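Local coordinates for esterase (uncultured bacterium pCosCE1, PDB 7ATL), which hydrolyses esters as a family VIII carboxylesterase of the beta-lactamase type and also shows promiscuous acyltransferase activity, at residues A[311-316]-A[336-341]; A[74-79]-A[295-300]; A[26-31]-A[370-375]. All coordinates share one frame; numbering follows the deposited sequence.

In the fold
All three contacts are buried; none is a surface contact. Contacts 1 and 3 both draw on the same antiparallel sheet, about 17 Å apart between centres. Contact 1 joins two strands that are not neighbours, mainly through aromatic side chains. Contact 3 pins the C-terminal helix to strand 27-34 through two hydroxyls. Contact 2 leaves the sheet and joins two helices through two methionines and a leucine. It still touches contact 1, where the Leu337 side chain packs on the backbone of Met297. Contacts 2 and 3 lie on opposite sides of the centre of the chain, about 27 Å apart between centres. The chemistry changes accordingly, from aromatic to purely apolar to a polar pair beside a valine.

Contact 1: A[311-316]-A[336-341]; sequences PGWGFG and TLQWGG
Phe315 and Trp339 meet edge to face in the antiparallel sheet of the beta-lactamase fold. Strand 313-315 lies at one rim of this sheet. Strand 320-322 runs between it and strand 337-341, so the two segments meet through side chains and not through backbone pairing. The nearest CA atoms, those of Trp313 and Thr336, are 9.3 Å apart.

The fully buried part is the aromatic pair. The ring planes stand at 88°, a T-shaped stack. The centroid of the Phe315 ring is 5.1 Å from that of the six-membered ring of Trp339. Phe315 CE1 sits over one face of the indole, offset toward the rim, and comes to 3.7 Å from Trp339 CZ3. Both side chains leave the backbone with CG only roughly anti to N (chi1 -152° for Phe315, and nearly the same for Trp339). The indole NE1 is bonded to Tyr171 OH, and this second hold limits rotation of the ring. Trp339 also touches a probable Ser-x-x-Lys site (Ser65, Lys68, Tyr123), consistent with a place beside the active site, and glycol molecules about 4 Å from its side chain, probably from the crystallisation liquor, may mark a pocket.

The other part has no ring stack and lies nearer solvent, since Gln338 is partly exposed. Trp313 CH2, at the far end of the benzo ring, lies 3.7 Å from Thr336 CG2, which sits at the ring edge. The Gln338 side chain runs across the indole at about a right angle, and its amide plane is tilted 29° from the ring plane. That amide also has outside partners: OE1 accepts from Gln332 NE2, and NE2 donates to Gln309 OE1. Both ends of Gln338 meet the benzo ring, with CB 3.8 Å from Trp313 CH2 and Gln338 NE2 3.8 Å from Trp313 CZ2.

Contact 2: A[74-79]-A[295-300]; sequences AAMRMI and ALMRQA
The segments approach most closely at Met76 and Met297, whose CA atoms are 8.4 Å apart. Segment 74-79 is regular helix within helix 67-80, with Met78 N bonded to Ala74 O and Ile79 N to Ala75 O. Segment 295-300 takes in the C-terminal part of helix 291-297 and the loop after it. Here Gln299 N bonds back to Leu296 O at 3.2 Å.

The two methionines slide past each other in opposite directions. Met297 SD lies 3.6 Å from Met76 CG, and Met297 CE is 3.8 Å from the same carbon. Lys68 of a probable Ser-x-x-Lys pattern lies in the first turn of helix 67-80, just after Ser65. This is consistent with the helix that carries the Ser-x-x-Lys motif in serine beta-lactamases. Phe317 also packs on Met76, and its backbone is bonded to that of Met297.

Leu296 adds a second, oblique contact. Met76 is folded at chi2 and chi3 (-45° and -58°). This bend turns its methyl group toward the leucine, where Met76 CE reaches Leu296 CD2 at 4.1 Å.

Contact 3: A[26-31]-A[370-375]; sequences VGSVVL and GRYPLQ
The sheet and the C-terminal helix of the fold meet where Ser28 and Tyr372 touch. Ser28 lies on strand 27-34, near one rim of the antiparallel sheet, and Tyr372 lies on helix 372-381. Their hydroxyls form a hydrogen bond, with Ser28 OG 2.7 Å from Tyr372 OH. Either oxygen could be the donor. The approach is bent at the phenol, with an angle of about 135° at OH between CZ and Ser28 OG.

The phenol spans a wide backbone gap, since the CA atoms of Ser28 and Tyr372 are 10.2 Å apart. Tyr372 has its CG anti to the backbone N (chi1 -175°), and the ring extends from the helix to the strand. Its oxygen has a second partner, Ser16 OG on helix 3-21. The tyrosine thus ties the N-terminal helix, the C-terminal helix and the strand together at one buried oxygen. Terminal helices packed against one face of an antiparallel sheet are a feature of the beta-lactamase fold, and this contact is part of that layer. Ala19 of the N-terminal helix also packs on the tyrosine.

Val30 adds the apolar part. It points to the same side of the strand as Ser28, two residues on, while Val29 between them points away. Val30 CG2 is 3.5 Å from Tyr372 OH and 4.4 Å from Tyr372 CZ, so the methyl group meets the phenol end of the ring.

Contact 1: A[311-316]-A[336-341]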
ATOM      1  N   PRO A 311     -16.013  -6.061   8.513  1.00 37.76           N
ATOM      2  CA  PRO A 311     -16.571  -5.487   9.741  1.00 37.28           C
ATOM      3  C   PRO A 311     -15.475  -5.224  10.792  1.00 37.98           C
ATOM      4  O   PRO A 311     -14.611  -6.075  10.941  1.00 35.61           O
ATOM      5  CB  PRO A 311     -17.553  -6.565  10.227  1.00 37.51           C
ATOM      6  CG  PRO A 311     -17.928  -7.331   8.965  1.00 37.37           C
ATOM      7  CD  PRO A 311     -16.664  -7.328   8.128  1.00 37.41           C
ATOM      8  N   GLY A 312     -15.525  -4.052  11.438  1.00 34.42           N
ATOM      9  CA  GLY A 312     -14.737  -3.686  12.630  1.00 32.92           C
ATOM     10  C   GLY A 312     -13.612  -2.728  12.294  1.00 30.54           C
ATOM     11  O   GLY A 312     -12.927  -2.254  13.202  1.00 29.56           O
ATOM     12  N   TRP A 313     -13.411  -2.474  11.011  1.00 29.10           N
ATOM     13  CA  TRP A 313     -12.256  -1.709  10.482  1.00 26.70           C
ATOM     14  C   TRP A 313     -12.704  -0.360   9.883  1.00 25.98           C
ATOM     15  O   TRP A 313     -13.574  -0.343   8.983  1.00 27.34           O
ATOM     16  CB  TRP A 313     -11.572  -2.576   9.441  1.00 25.26           C
ATOM     17  CG  TRP A 313     -10.838  -3.769   9.951  1.00 24.94           C
ATOM     18  CD1 TRP A 313     -11.284  -5.058   9.968  1.00 25.83           C
ATOM     19  CD2 TRP A 313      -9.458  -3.814  10.355  1.00 24.70           C
ATOM     20  NE1 TRP A 313     -10.289  -5.898  10.392  1.00 27.26           N
ATOM     21  CE2 TRP A 313      -9.152  -5.162  10.619  1.00 26.59           C
ATOM     22  CE3 TRP A 313      -8.459  -2.852  10.514  1.00 24.35           C
ATOM     23  CZ2 TRP A 313      -7.896  -5.562  11.064  1.00 26.93           C
ATOM     24  CZ3 TRP A 313      -7.210  -3.250  10.926  1.00 25.02           C
ATOM     25  CH2 TRP A 313      -6.937  -4.586  11.195  1.00 26.66           C
ATOM     26  N   GLY A 314     -12.171   0.732  10.424  1.00 25.78           N
ATOM     27  CA  GLY A 314     -12.276   2.089   9.881  1.00 25.19           C
ATOM     28  C   GLY A 314     -11.053   2.390   9.046  1.00 24.59           C
ATOM     29  O   GLY A 314     -10.454   1.445   8.526  1.00 25.84           O
ATOM     30  N   PHE A 315     -10.677   3.656   8.938  1.00 23.66           N
ATOM     31  CA  PHE A 315      -9.460   4.079   8.217  1.00 23.16           C
ATOM     32  C   PHE A 315      -8.867   5.318   8.878  1.00 23.52           C
ATOM     33  O   PHE A 315      -9.618   6.224   9.336  1.00 25.07           O
ATOM     34  CB  PHE A 315      -9.771   4.365   6.752  1.00 23.95           C
ATOM     35  CG  PHE A 315      -8.596   4.144   5.843  1.00 23.64           C
ATOM     36  CD1 PHE A 315      -8.322   2.893   5.334  1.00 23.21           C
ATOM     37  CD2 PHE A 315      -7.762   5.190   5.500  1.00 24.37           C
ATOM     38  CE1 PHE A 315      -7.239   2.698   4.495  1.00 23.69           C
ATOM     39  CE2 PHE A 315      -6.692   4.993   4.642  1.00 24.96           C
ATOM     40  CZ  PHE A 315      -6.414   3.743   4.164  1.00 23.54           C
ATOM     41  N   GLY A 316      -7.541   5.346   8.911  1.00 21.86           N
ATOM     42  CA  GLY A 316      -6.742   6.417   9.512  1.00 22.36           C
ATOM     43  C   GLY A 316      -6.020   7.173   8.431  1.00 23.66           C
ATOM     44  O   GLY A 316      -6.686   7.503   7.423  1.00 25.23           O
ATOM     45  N   THR A 336      -4.892  -1.405  15.920  1.00 27.19           N
ATOM     46  CA  THR A 336      -4.088  -2.059  14.867  1.00 26.53           C
ATOM     47  C   THR A 336      -4.250  -1.265  13.572  1.00 26.35           C
ATOM     48  O   THR A 336      -5.386  -0.914  13.229  1.00 26.60           O
ATOM     49  CB  THR A 336      -4.498  -3.518  14.676  1.00 26.34           C
ATOM     50  OG1 THR A 336      -3.955  -4.238  15.775  1.00 27.96           O
ATOM     51  CG2 THR A 336      -3.958  -4.126  13.407  1.00 26.83           C
ATOM     52  N   LEU A 337      -3.132  -0.930  12.941  1.00 26.32           N
ATOM     53  CA  LEU A 337      -3.088  -0.278  11.614  1.00 26.33           C
ATOM     54  C   LEU A 337      -2.669  -1.356  10.624  1.00 27.26           C
ATOM     55  O   LEU A 337      -1.666  -2.023  10.901  1.00 27.27           O
ATOM     56  CB  LEU A 337      -2.087   0.880  11.640  1.00 25.79           C
ATOM     57  CG  LEU A 337      -2.144   1.810  10.428  1.00 26.41           C
ATOM     58  CD1 LEU A 337      -3.420   2.643  10.459  1.00 26.83           C
ATOM     59  CD2 LEU A 337      -0.912   2.705  10.367  1.00 27.01           C
ATOM     60  N   GLN A 338      -3.408  -1.526   9.529  1.00 26.74           N
ATOM     61  CA  GLN A 338      -3.154  -2.610   8.550  1.00 25.76           C
ATOM     62  C   GLN A 338      -3.509  -2.140   7.150  1.00 24.93           C
ATOM     63  O   GLN A 338      -4.491  -1.419   6.999  1.00 24.38           O
ATOM     64  CB  GLN A 338      -4.025  -3.821   8.872  1.00 26.56           C
ATOM     65  CG  GLN A 338      -3.957  -4.940   7.836  1.00 26.54           C
ATOM     66  CD  GLN A 338      -4.689  -6.148   8.359  1.00 27.02           C
ATOM     67  OE1 GLN A 338      -4.197  -6.866   9.203  1.00 27.25           O
ATOM     68  NE2 GLN A 338      -5.898  -6.370   7.884  1.00 28.51           N
ATOM     69  N   TRP A 339      -2.768  -2.615   6.165  1.00 25.83           N
ATOM     70  CA  TRP A 339      -3.174  -2.561   4.741  1.00 27.39           C
ATOM     71  C   TRP A 339      -2.349  -3.595   3.974  1.00 28.51           C
ATOM     72  O   TRP A 339      -1.633  -4.375   4.646  1.00 28.60           O
ATOM     73  CB  TRP A 339      -3.010  -1.131   4.216  1.00 27.12           C
ATOM     74  CG  TRP A 339      -3.965  -0.783   3.127  1.00 24.57           C
ATOM     75  CD1 TRP A 339      -3.637  -0.400   1.869  1.00 24.00           C
ATOM     76  CD2 TRP A 339      -5.397  -0.791   3.197  1.00 26.13           C
ATOM     77  NE1 TRP A 339      -4.764  -0.181   1.139  1.00 24.29           N
ATOM     78  CE2 TRP A 339      -5.864  -0.426   1.921  1.00 26.53           C
ATOM     79  CE3 TRP A 339      -6.337  -1.064   4.199  1.00 27.22           C
ATOM     80  CZ2 TRP A 339      -7.227  -0.333   1.625  1.00 26.83           C
ATOM     81  CZ3 TRP A 339      -7.682  -0.976   3.909  1.00 26.99           C
ATOM     82  CH2 TRP A 339      -8.118  -0.609   2.637  1.00 27.76           C
ATOM     83  N   GLY A 340      -2.471  -3.635   2.647  1.00 28.85           N
ATOM     84  CA  GLY A 340      -1.793  -4.637   1.802  1.00 30.12           C
ATOM     85  C   GLY A 340      -1.398  -4.083   0.441  1.00 30.50           C
ATOM     86  O   GLY A 340      -1.178  -2.842   0.339  1.00 28.88           O
ATOM     87  N   GLY A 341      -1.346  -4.977  -0.562  1.00 28.54           N
ATOM     88  CA  GLY A 341      -0.981  -4.681  -1.963  1.00 28.49           C
ATOM     89  C   GLY A 341      -1.466  -5.762  -2.907  1.00 28.27           C
ATOM     90  O   GLY A 341      -1.259  -6.948  -2.615  1.00 26.81           O
TER

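Contact 2: A[74-79]-A[295-300]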
ATOM      1  N   ALA A  74       5.559  10.585   4.137  1.00 25.72           N
ATOM      2  CA  ALA A  74       6.226  11.797   3.612  1.00 25.49           C
ATOM      3  C   ALA A  74       5.367  13.027   3.948  1.00 25.18           C
ATOM      4  O   ALA A  74       5.919  14.008   4.474  1.00 26.36           O
ATOM      5  CB  ALA A  74       6.475  11.649   2.134  1.00 25.70           C
ATOM      6  N   ALA A  75       4.065  12.958   3.676  1.00 24.46           N
ATOM      7  CA  ALA A  75       3.065  14.016   3.948  1.00 24.96           C
ATOM      8  C   ALA A  75       2.993  14.337   5.445  1.00 25.39           C
ATOM      9  O   ALA A  75       2.948  15.537   5.794  1.00 23.58           O
ATOM     10  CB  ALA A  75       1.703  13.570   3.471  1.00 25.29           C
ATOM     11  N   MET A  76       2.888  13.313   6.296  1.00 25.96           N
ATOM     12  CA  MET A  76       2.720  13.525   7.749  1.00 26.76           C
ATOM     13  C   MET A  76       3.963  14.224   8.309  1.00 26.99           C
ATOM     14  O   MET A  76       3.832  15.085   9.224  1.00 28.47           O
ATOM     15  CB  MET A  76       2.492  12.211   8.481  1.00 27.48           C
ATOM     16  CG  MET A  76       1.129  11.612   8.223  1.00 29.49           C
ATOM     17  SD  MET A  76      -0.264  12.736   8.304  1.00 29.11           S
ATOM     18  CE  MET A  76      -0.078  13.362   9.971  1.00 29.35           C
ATOM     19  N   ARG A  77       5.126  13.922   7.761  1.00 26.76           N
ATOM     20  CA  ARG A  77       6.365  14.625   8.165  1.00 28.53           C
ATOM     21  C   ARG A  77       6.271  16.091   7.734  1.00 28.03           C
ATOM     22  O   ARG A  77       6.670  16.967   8.528  1.00 28.61           O
ATOM     23  CB  ARG A  77       7.610  13.926   7.617  1.00 27.88           C
ATOM     24  CG  ARG A  77       7.888  12.608   8.312  1.00 28.08           C
ATOM     25  CD  ARG A  77       9.298  12.155   8.031  1.00 30.15           C
ATOM     26  NE  ARG A  77      10.197  12.937   8.847  1.00 32.08           N
ATOM     27  CZ  ARG A  77      11.250  13.612   8.415  1.00 33.63           C
ATOM     28  NH1 ARG A  77      11.600  13.585   7.138  1.00 36.46           N
ATOM     29  NH2 ARG A  77      11.959  14.310   9.281  1.00 32.39           N
ATOM     30  N   MET A  78       5.772  16.354   6.532  1.00 27.45           N
ATOM     31  CA  MET A  78       5.723  17.736   5.988  1.00 27.73           C
ATOM     32  C   MET A  78       4.735  18.511   6.856  1.00 28.26           C
ATOM     33  O   MET A  78       4.947  19.704   7.108  1.00 27.60           O
ATOM     34  CB  MET A  78       5.285  17.753   4.522  1.00 26.85           C
ATOM     35  CG  MET A  78       6.433  17.624   3.560  1.00 28.71           C
ATOM     36  SD  MET A  78       5.835  17.366   1.881  1.00 29.90           S
ATOM     37  CE  MET A  78       7.373  17.304   0.969  1.00 33.87           C
ATOM     38  N   ILE A  79       3.699  17.818   7.309  1.00 28.77           N
ATOM     39  CA  ILE A  79       2.621  18.401   8.151  1.00 31.14           C
ATOM     40  C   ILE A  79       3.182  18.709   9.546  1.00 32.30           C
ATOM     41  O   ILE A  79       2.882  19.793  10.071  1.00 32.95           O
ATOM     42  CB  ILE A  79       1.414  17.450   8.167  1.00 30.96           C
ATOM     43  CG1 ILE A  79       0.592  17.602   6.885  1.00 29.22           C
ATOM     44  CG2 ILE A  79       0.577  17.659   9.413  1.00 32.04           C
ATOM     45  CD1 ILE A  79      -0.264  16.412   6.543  1.00 29.62           C
ATOM     46  N   ALA A 295       0.089   8.439  16.730  1.00 27.52           N
ATOM     47  CA  ALA A 295      -1.231   8.187  17.372  1.00 26.47           C
ATOM     48  C   ALA A 295      -2.351   8.764  16.508  1.00 24.39           C
ATOM     49  O   ALA A 295      -3.406   8.110  16.428  1.00 24.45           O
ATOM     50  CB  ALA A 295      -1.291   8.770  18.762  1.00 26.72           C
ATOM     51  N   LEU A 296      -2.132   9.958  15.952  1.00 22.94           N
ATOM     52  CA  LEU A 296      -3.075  10.644  15.030  1.00 25.24           C
ATOM     53  C   LEU A 296      -3.336   9.748  13.811  1.00 26.40           C
ATOM     54  O   LEU A 296      -4.517   9.596  13.426  1.00 25.40           O
ATOM     55  CB  LEU A 296      -2.479  11.987  14.604  1.00 25.80           C
ATOM     56  CG  LEU A 296      -3.268  12.774  13.557  1.00 28.01           C
ATOM     57  CD1 LEU A 296      -4.668  13.085  14.061  1.00 29.01           C
ATOM     58  CD2 LEU A 296      -2.541  14.066  13.169  1.00 27.66           C
ATOM     59  N   MET A 297      -2.284   9.133  13.259  1.00 25.71           N
ATOM     60  CA  MET A 297      -2.374   8.362  11.996  1.00 25.92           C
ATOM     61  C   MET A 297      -3.261   7.119  12.192  1.00 28.20           C
ATOM     62  O   MET A 297      -3.832   6.657  11.183  1.00 30.36           O
ATOM     63  CB  MET A 297      -0.975   8.005  11.474  1.00 24.81           C
ATOM     64  CG  MET A 297      -0.207   9.237  11.055  1.00 24.82           C
ATOM     65  SD  MET A 297       1.491   8.917  10.578  1.00 28.49           S
ATOM     66  CE  MET A 297       1.176   7.929   9.114  1.00 27.25           C
ATOM     67  N   ARG A 298      -3.440   6.625  13.426  1.00 30.10           N
ATOM     68  CA  ARG A 298      -4.206   5.378  13.719  1.00 30.64           C
ATOM     69  C   ARG A 298      -5.522   5.701  14.448  1.00 29.87           C
ATOM     70  O   ARG A 298      -6.230   4.773  14.894  1.00 28.58           O
ATOM     71  CB  ARG A 298      -3.337   4.387  14.511  1.00 33.50           C
ATOM     72  CG  ARG A 298      -2.843   4.882  15.869  1.00 33.88           C
ATOM     73  CD  ARG A 298      -2.569   3.748  16.845  1.00 33.77           C
ATOM     74  NE  ARG A 298      -1.700   4.165  17.935  1.00 31.64           N
ATOM     75  CZ  ARG A 298      -0.385   4.297  17.839  1.00 31.42           C
ATOM     76  NH1 ARG A 298       0.248   4.051  16.701  1.00 31.34           N
ATOM     77  NH2 ARG A 298       0.303   4.706  18.885  1.00 33.15           N
ATOM     78  N   GLN A 299      -5.887   6.969  14.546  1.00 31.84           N
ATOM     79  CA  GLN A 299      -7.294   7.309  14.866  1.00 35.66           C
ATOM     80  C   GLN A 299      -8.207   6.839  13.727  1.00 33.79           C
ATOM     81  O   GLN A 299      -7.765   6.800  12.552  1.00 31.57           O
ATOM     82  CB  GLN A 299      -7.449   8.804  15.100  1.00 38.41           C
ATOM     83  CG  GLN A 299      -6.870   9.263  16.426  1.00 40.39           C
ATOM     84  CD  GLN A 299      -6.872  10.769  16.485  1.00 47.56           C
ATOM     85  OE1 GLN A 299      -6.030  11.375  17.150  1.00 52.19           O
ATOM     86  NE2 GLN A 299      -7.809  11.385  15.763  1.00 49.60           N
ATOM     87  N   ALA A 300      -9.450   6.518  14.064  1.00 31.22           N
ATOM     88  CA  ALA A 300     -10.521   6.189  13.099  1.00 31.85           C
ATOM     89  C   ALA A 300     -11.103   7.480  12.488  1.00 30.49           C
ATOM     90  O   ALA A 300     -12.290   7.752  12.727  1.00 29.17           O
ATOM     91  CB  ALA A 300     -11.581   5.370  13.792  1.00 31.50           C
TER

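Contact 3: A[26-31]-A[370-375]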
ATOM      1  N   VAL A  26       4.106 -18.748  -4.311  1.00 39.69           N
ATOM      2  CA  VAL A  26       5.325 -19.157  -5.053  1.00 40.98           C
ATOM      3  C   VAL A  26       6.541 -18.890  -4.164  1.00 44.42           C
ATOM      4  O   VAL A  26       7.434 -19.791  -4.065  1.00 53.14           O
ATOM      5  CB  VAL A  26       5.380 -18.401  -6.390  1.00 41.40           C
ATOM      6  CG1 VAL A  26       6.712 -18.590  -7.111  1.00 43.31           C
ATOM      7  CG2 VAL A  26       4.202 -18.807  -7.265  1.00 41.37           C
ATOM      8  N   GLY A  27       6.573 -17.697  -3.567  1.00 39.61           N
ATOM      9  CA  GLY A  27       7.630 -17.227  -2.650  1.00 38.25           C
ATOM     10  C   GLY A  27       7.145 -16.086  -1.767  1.00 35.60           C
ATOM     11  O   GLY A  27       6.195 -15.354  -2.150  1.00 36.39           O
ATOM     12  N   SER A  28       7.742 -15.937  -0.588  1.00 33.93           N
ATOM     13  CA  SER A  28       7.406 -14.853   0.375  1.00 32.90           C
ATOM     14  C   SER A  28       8.644 -14.506   1.188  1.00 30.92           C
ATOM     15  O   SER A  28       9.549 -15.357   1.301  1.00 34.40           O
ATOM     16  CB  SER A  28       6.241 -15.198   1.276  1.00 32.18           C
ATOM     17  OG  SER A  28       6.642 -16.095   2.298  1.00 33.03           O
ATOM     18  N   VAL A  29       8.681 -13.267   1.660  1.00 29.55           N
ATOM     19  CA  VAL A  29       9.553 -12.806   2.768  1.00 29.12           C
ATOM     20  C   VAL A  29       8.639 -12.294   3.879  1.00 29.27           C
ATOM     21  O   VAL A  29       7.848 -11.397   3.590  1.00 32.22           O
ATOM     22  CB  VAL A  29      10.515 -11.724   2.273  1.00 29.19           C
ATOM     23  CG1 VAL A  29      11.388 -11.209   3.407  1.00 31.60           C
ATOM     24  CG2 VAL A  29      11.351 -12.238   1.120  1.00 29.85           C
ATOM     25  N   VAL A  30       8.716 -12.883   5.070  1.00 29.85           N
ATOM     26  CA  VAL A  30       7.891 -12.527   6.262  1.00 30.91           C
ATOM     27  C   VAL A  30       8.816 -12.104   7.413  1.00 29.13           C
ATOM     28  O   VAL A  30       9.680 -12.901   7.794  1.00 28.44           O
ATOM     29  CB  VAL A  30       6.994 -13.699   6.690  1.00 31.43           C
ATOM     30  CG1 VAL A  30       6.308 -13.405   8.010  1.00 30.74           C
ATOM     31  CG2 VAL A  30       5.973 -14.069   5.625  1.00 31.86           C
ATOM     32  N   LEU A  31       8.614 -10.901   7.946  1.00 29.17           N
ATOM     33  CA  LEU A  31       9.389 -10.308   9.071  1.00 30.37           C
ATOM     34  C   LEU A  31       8.435  -9.997  10.243  1.00 33.29           C
ATOM     35  O   LEU A  31       7.312  -9.460  10.015  1.00 33.57           O
ATOM     36  CB  LEU A  31      10.077  -9.031   8.588  1.00 31.06           C
ATOM     37  CG  LEU A  31      11.002  -9.153   7.373  1.00 33.68           C
ATOM     38  CD1 LEU A  31      11.722  -7.831   7.102  1.00 36.67           C
ATOM     39  CD2 LEU A  31      12.028 -10.258   7.533  1.00 33.68           C
ATOM     40  N   GLY A 370      -6.052 -13.652   0.014  1.00 32.04           N
ATOM     41  CA  GLY A 370      -6.224 -15.105   0.194  1.00 35.27           C
ATOM     42  C   GLY A 370      -6.221 -15.504   1.660  1.00 36.35           C
ATOM     43  O   GLY A 370      -6.355 -14.622   2.521  1.00 36.14           O
ATOM     44  N   ARG A 371      -6.033 -16.793   1.933  1.00 42.08           N
ATOM     45  CA  ARG A 371      -5.918 -17.331   3.314  1.00 46.88           C
ATOM     46  C   ARG A 371      -4.544 -16.964   3.911  1.00 42.31           C
ATOM     47  O   ARG A 371      -4.465 -16.782   5.142  1.00 36.25           O
ATOM     48  CB  ARG A 371      -6.242 -18.832   3.296  1.00 54.45           C
ATOM     49  CG  ARG A 371      -7.739 -19.116   3.184  1.00 61.02           C
ATOM     50  CD  ARG A 371      -8.096 -20.481   2.611  1.00 71.59           C
ATOM     51  NE  ARG A 371      -7.733 -21.589   3.500  1.00 79.34           N
ATOM     52  CZ  ARG A 371      -6.781 -22.508   3.283  1.00 73.52           C
ATOM     53  NH1 ARG A 371      -6.571 -23.447   4.190  1.00 72.99           N
ATOM     54  NH2 ARG A 371      -6.045 -22.505   2.181  1.00 72.49           N
ATOM     55  N   TYR A 372      -3.510 -16.790   3.079  1.00 38.49           N
ATOM     56  CA  TYR A 372      -2.096 -16.686   3.524  1.00 36.03           C
ATOM     57  C   TYR A 372      -1.911 -15.567   4.535  1.00 35.24           C
ATOM     58  O   TYR A 372      -1.350 -15.814   5.594  1.00 37.63           O
ATOM     59  CB  TYR A 372      -1.139 -16.461   2.357  1.00 34.26           C
ATOM     60  CG  TYR A 372       0.317 -16.477   2.743  1.00 33.53           C
ATOM     61  CD1 TYR A 372       0.925 -17.630   3.215  1.00 36.33           C
ATOM     62  CD2 TYR A 372       1.104 -15.350   2.615  1.00 34.75           C
ATOM     63  CE1 TYR A 372       2.276 -17.665   3.531  1.00 34.95           C
ATOM     64  CE2 TYR A 372       2.457 -15.371   2.914  1.00 34.34           C
ATOM     65  CZ  TYR A 372       3.046 -16.532   3.367  1.00 33.47           C
ATOM     66  OH  TYR A 372       4.372 -16.541   3.670  1.00 36.20           O
ATOM     67  N   PRO A 373      -2.291 -14.302   4.238  1.00 37.32           N
ATOM     68  CA  PRO A 373      -2.066 -13.207   5.181  1.00 38.19           C
ATOM     69  C   PRO A 373      -2.723 -13.470   6.544  1.00 38.02           C
ATOM     70  O   PRO A 373      -2.119 -13.111   7.539  1.00 34.12           O
ATOM     71  CB  PRO A 373      -2.677 -11.969   4.500  1.00 37.34           C
ATOM     72  CG  PRO A 373      -3.559 -12.514   3.396  1.00 36.30           C
ATOM     73  CD  PRO A 373      -2.933 -13.831   3.001  1.00 37.07           C
ATOM     74  N   LEU A 374      -3.901 -14.120   6.552  1.00 38.08           N
ATOM     75  CA  LEU A 374      -4.689 -14.396   7.785  1.00 37.05           C
ATOM     76  C   LEU A 374      -4.039 -15.515   8.607  1.00 38.31           C
ATOM     77  O   LEU A 374      -4.016 -15.399   9.862  1.00 38.33           O
ATOM     78  CB  LEU A 374      -6.124 -14.765   7.410  1.00 38.20           C
ATOM     79  CG  LEU A 374      -6.937 -13.676   6.702  1.00 39.93           C
ATOM     80  CD1 LEU A 374      -8.436 -13.967   6.797  1.00 37.18           C
ATOM     81  CD2 LEU A 374      -6.601 -12.291   7.259  1.00 40.35           C
ATOM     82  N   GLN A 375      -3.549 -16.560   7.943  1.00 37.86           N
ATOM     83  CA  GLN A 375      -2.918 -17.714   8.621  1.00 40.11           C
ATOM     84  C   GLN A 375      -1.581 -17.259   9.188  1.00 37.85           C
ATOM     85  O   GLN A 375      -1.198 -17.773  10.250  1.00 37.45           O
ATOM     86  CB  GLN A 375      -2.671 -18.880   7.673  1.00 45.62           C
ATOM     87  CG  GLN A 375      -3.936 -19.572   7.201  1.00 47.97           C
ATOM     88  CD  GLN A 375      -3.623 -20.320   5.932  1.00 54.48           C
ATOM     89  OE1 GLN A 375      -2.684 -19.993   5.198  1.00 58.41           O
ATOM     90  NE2 GLN A 375      -4.415 -21.336   5.656  1.00 59.10           N
TER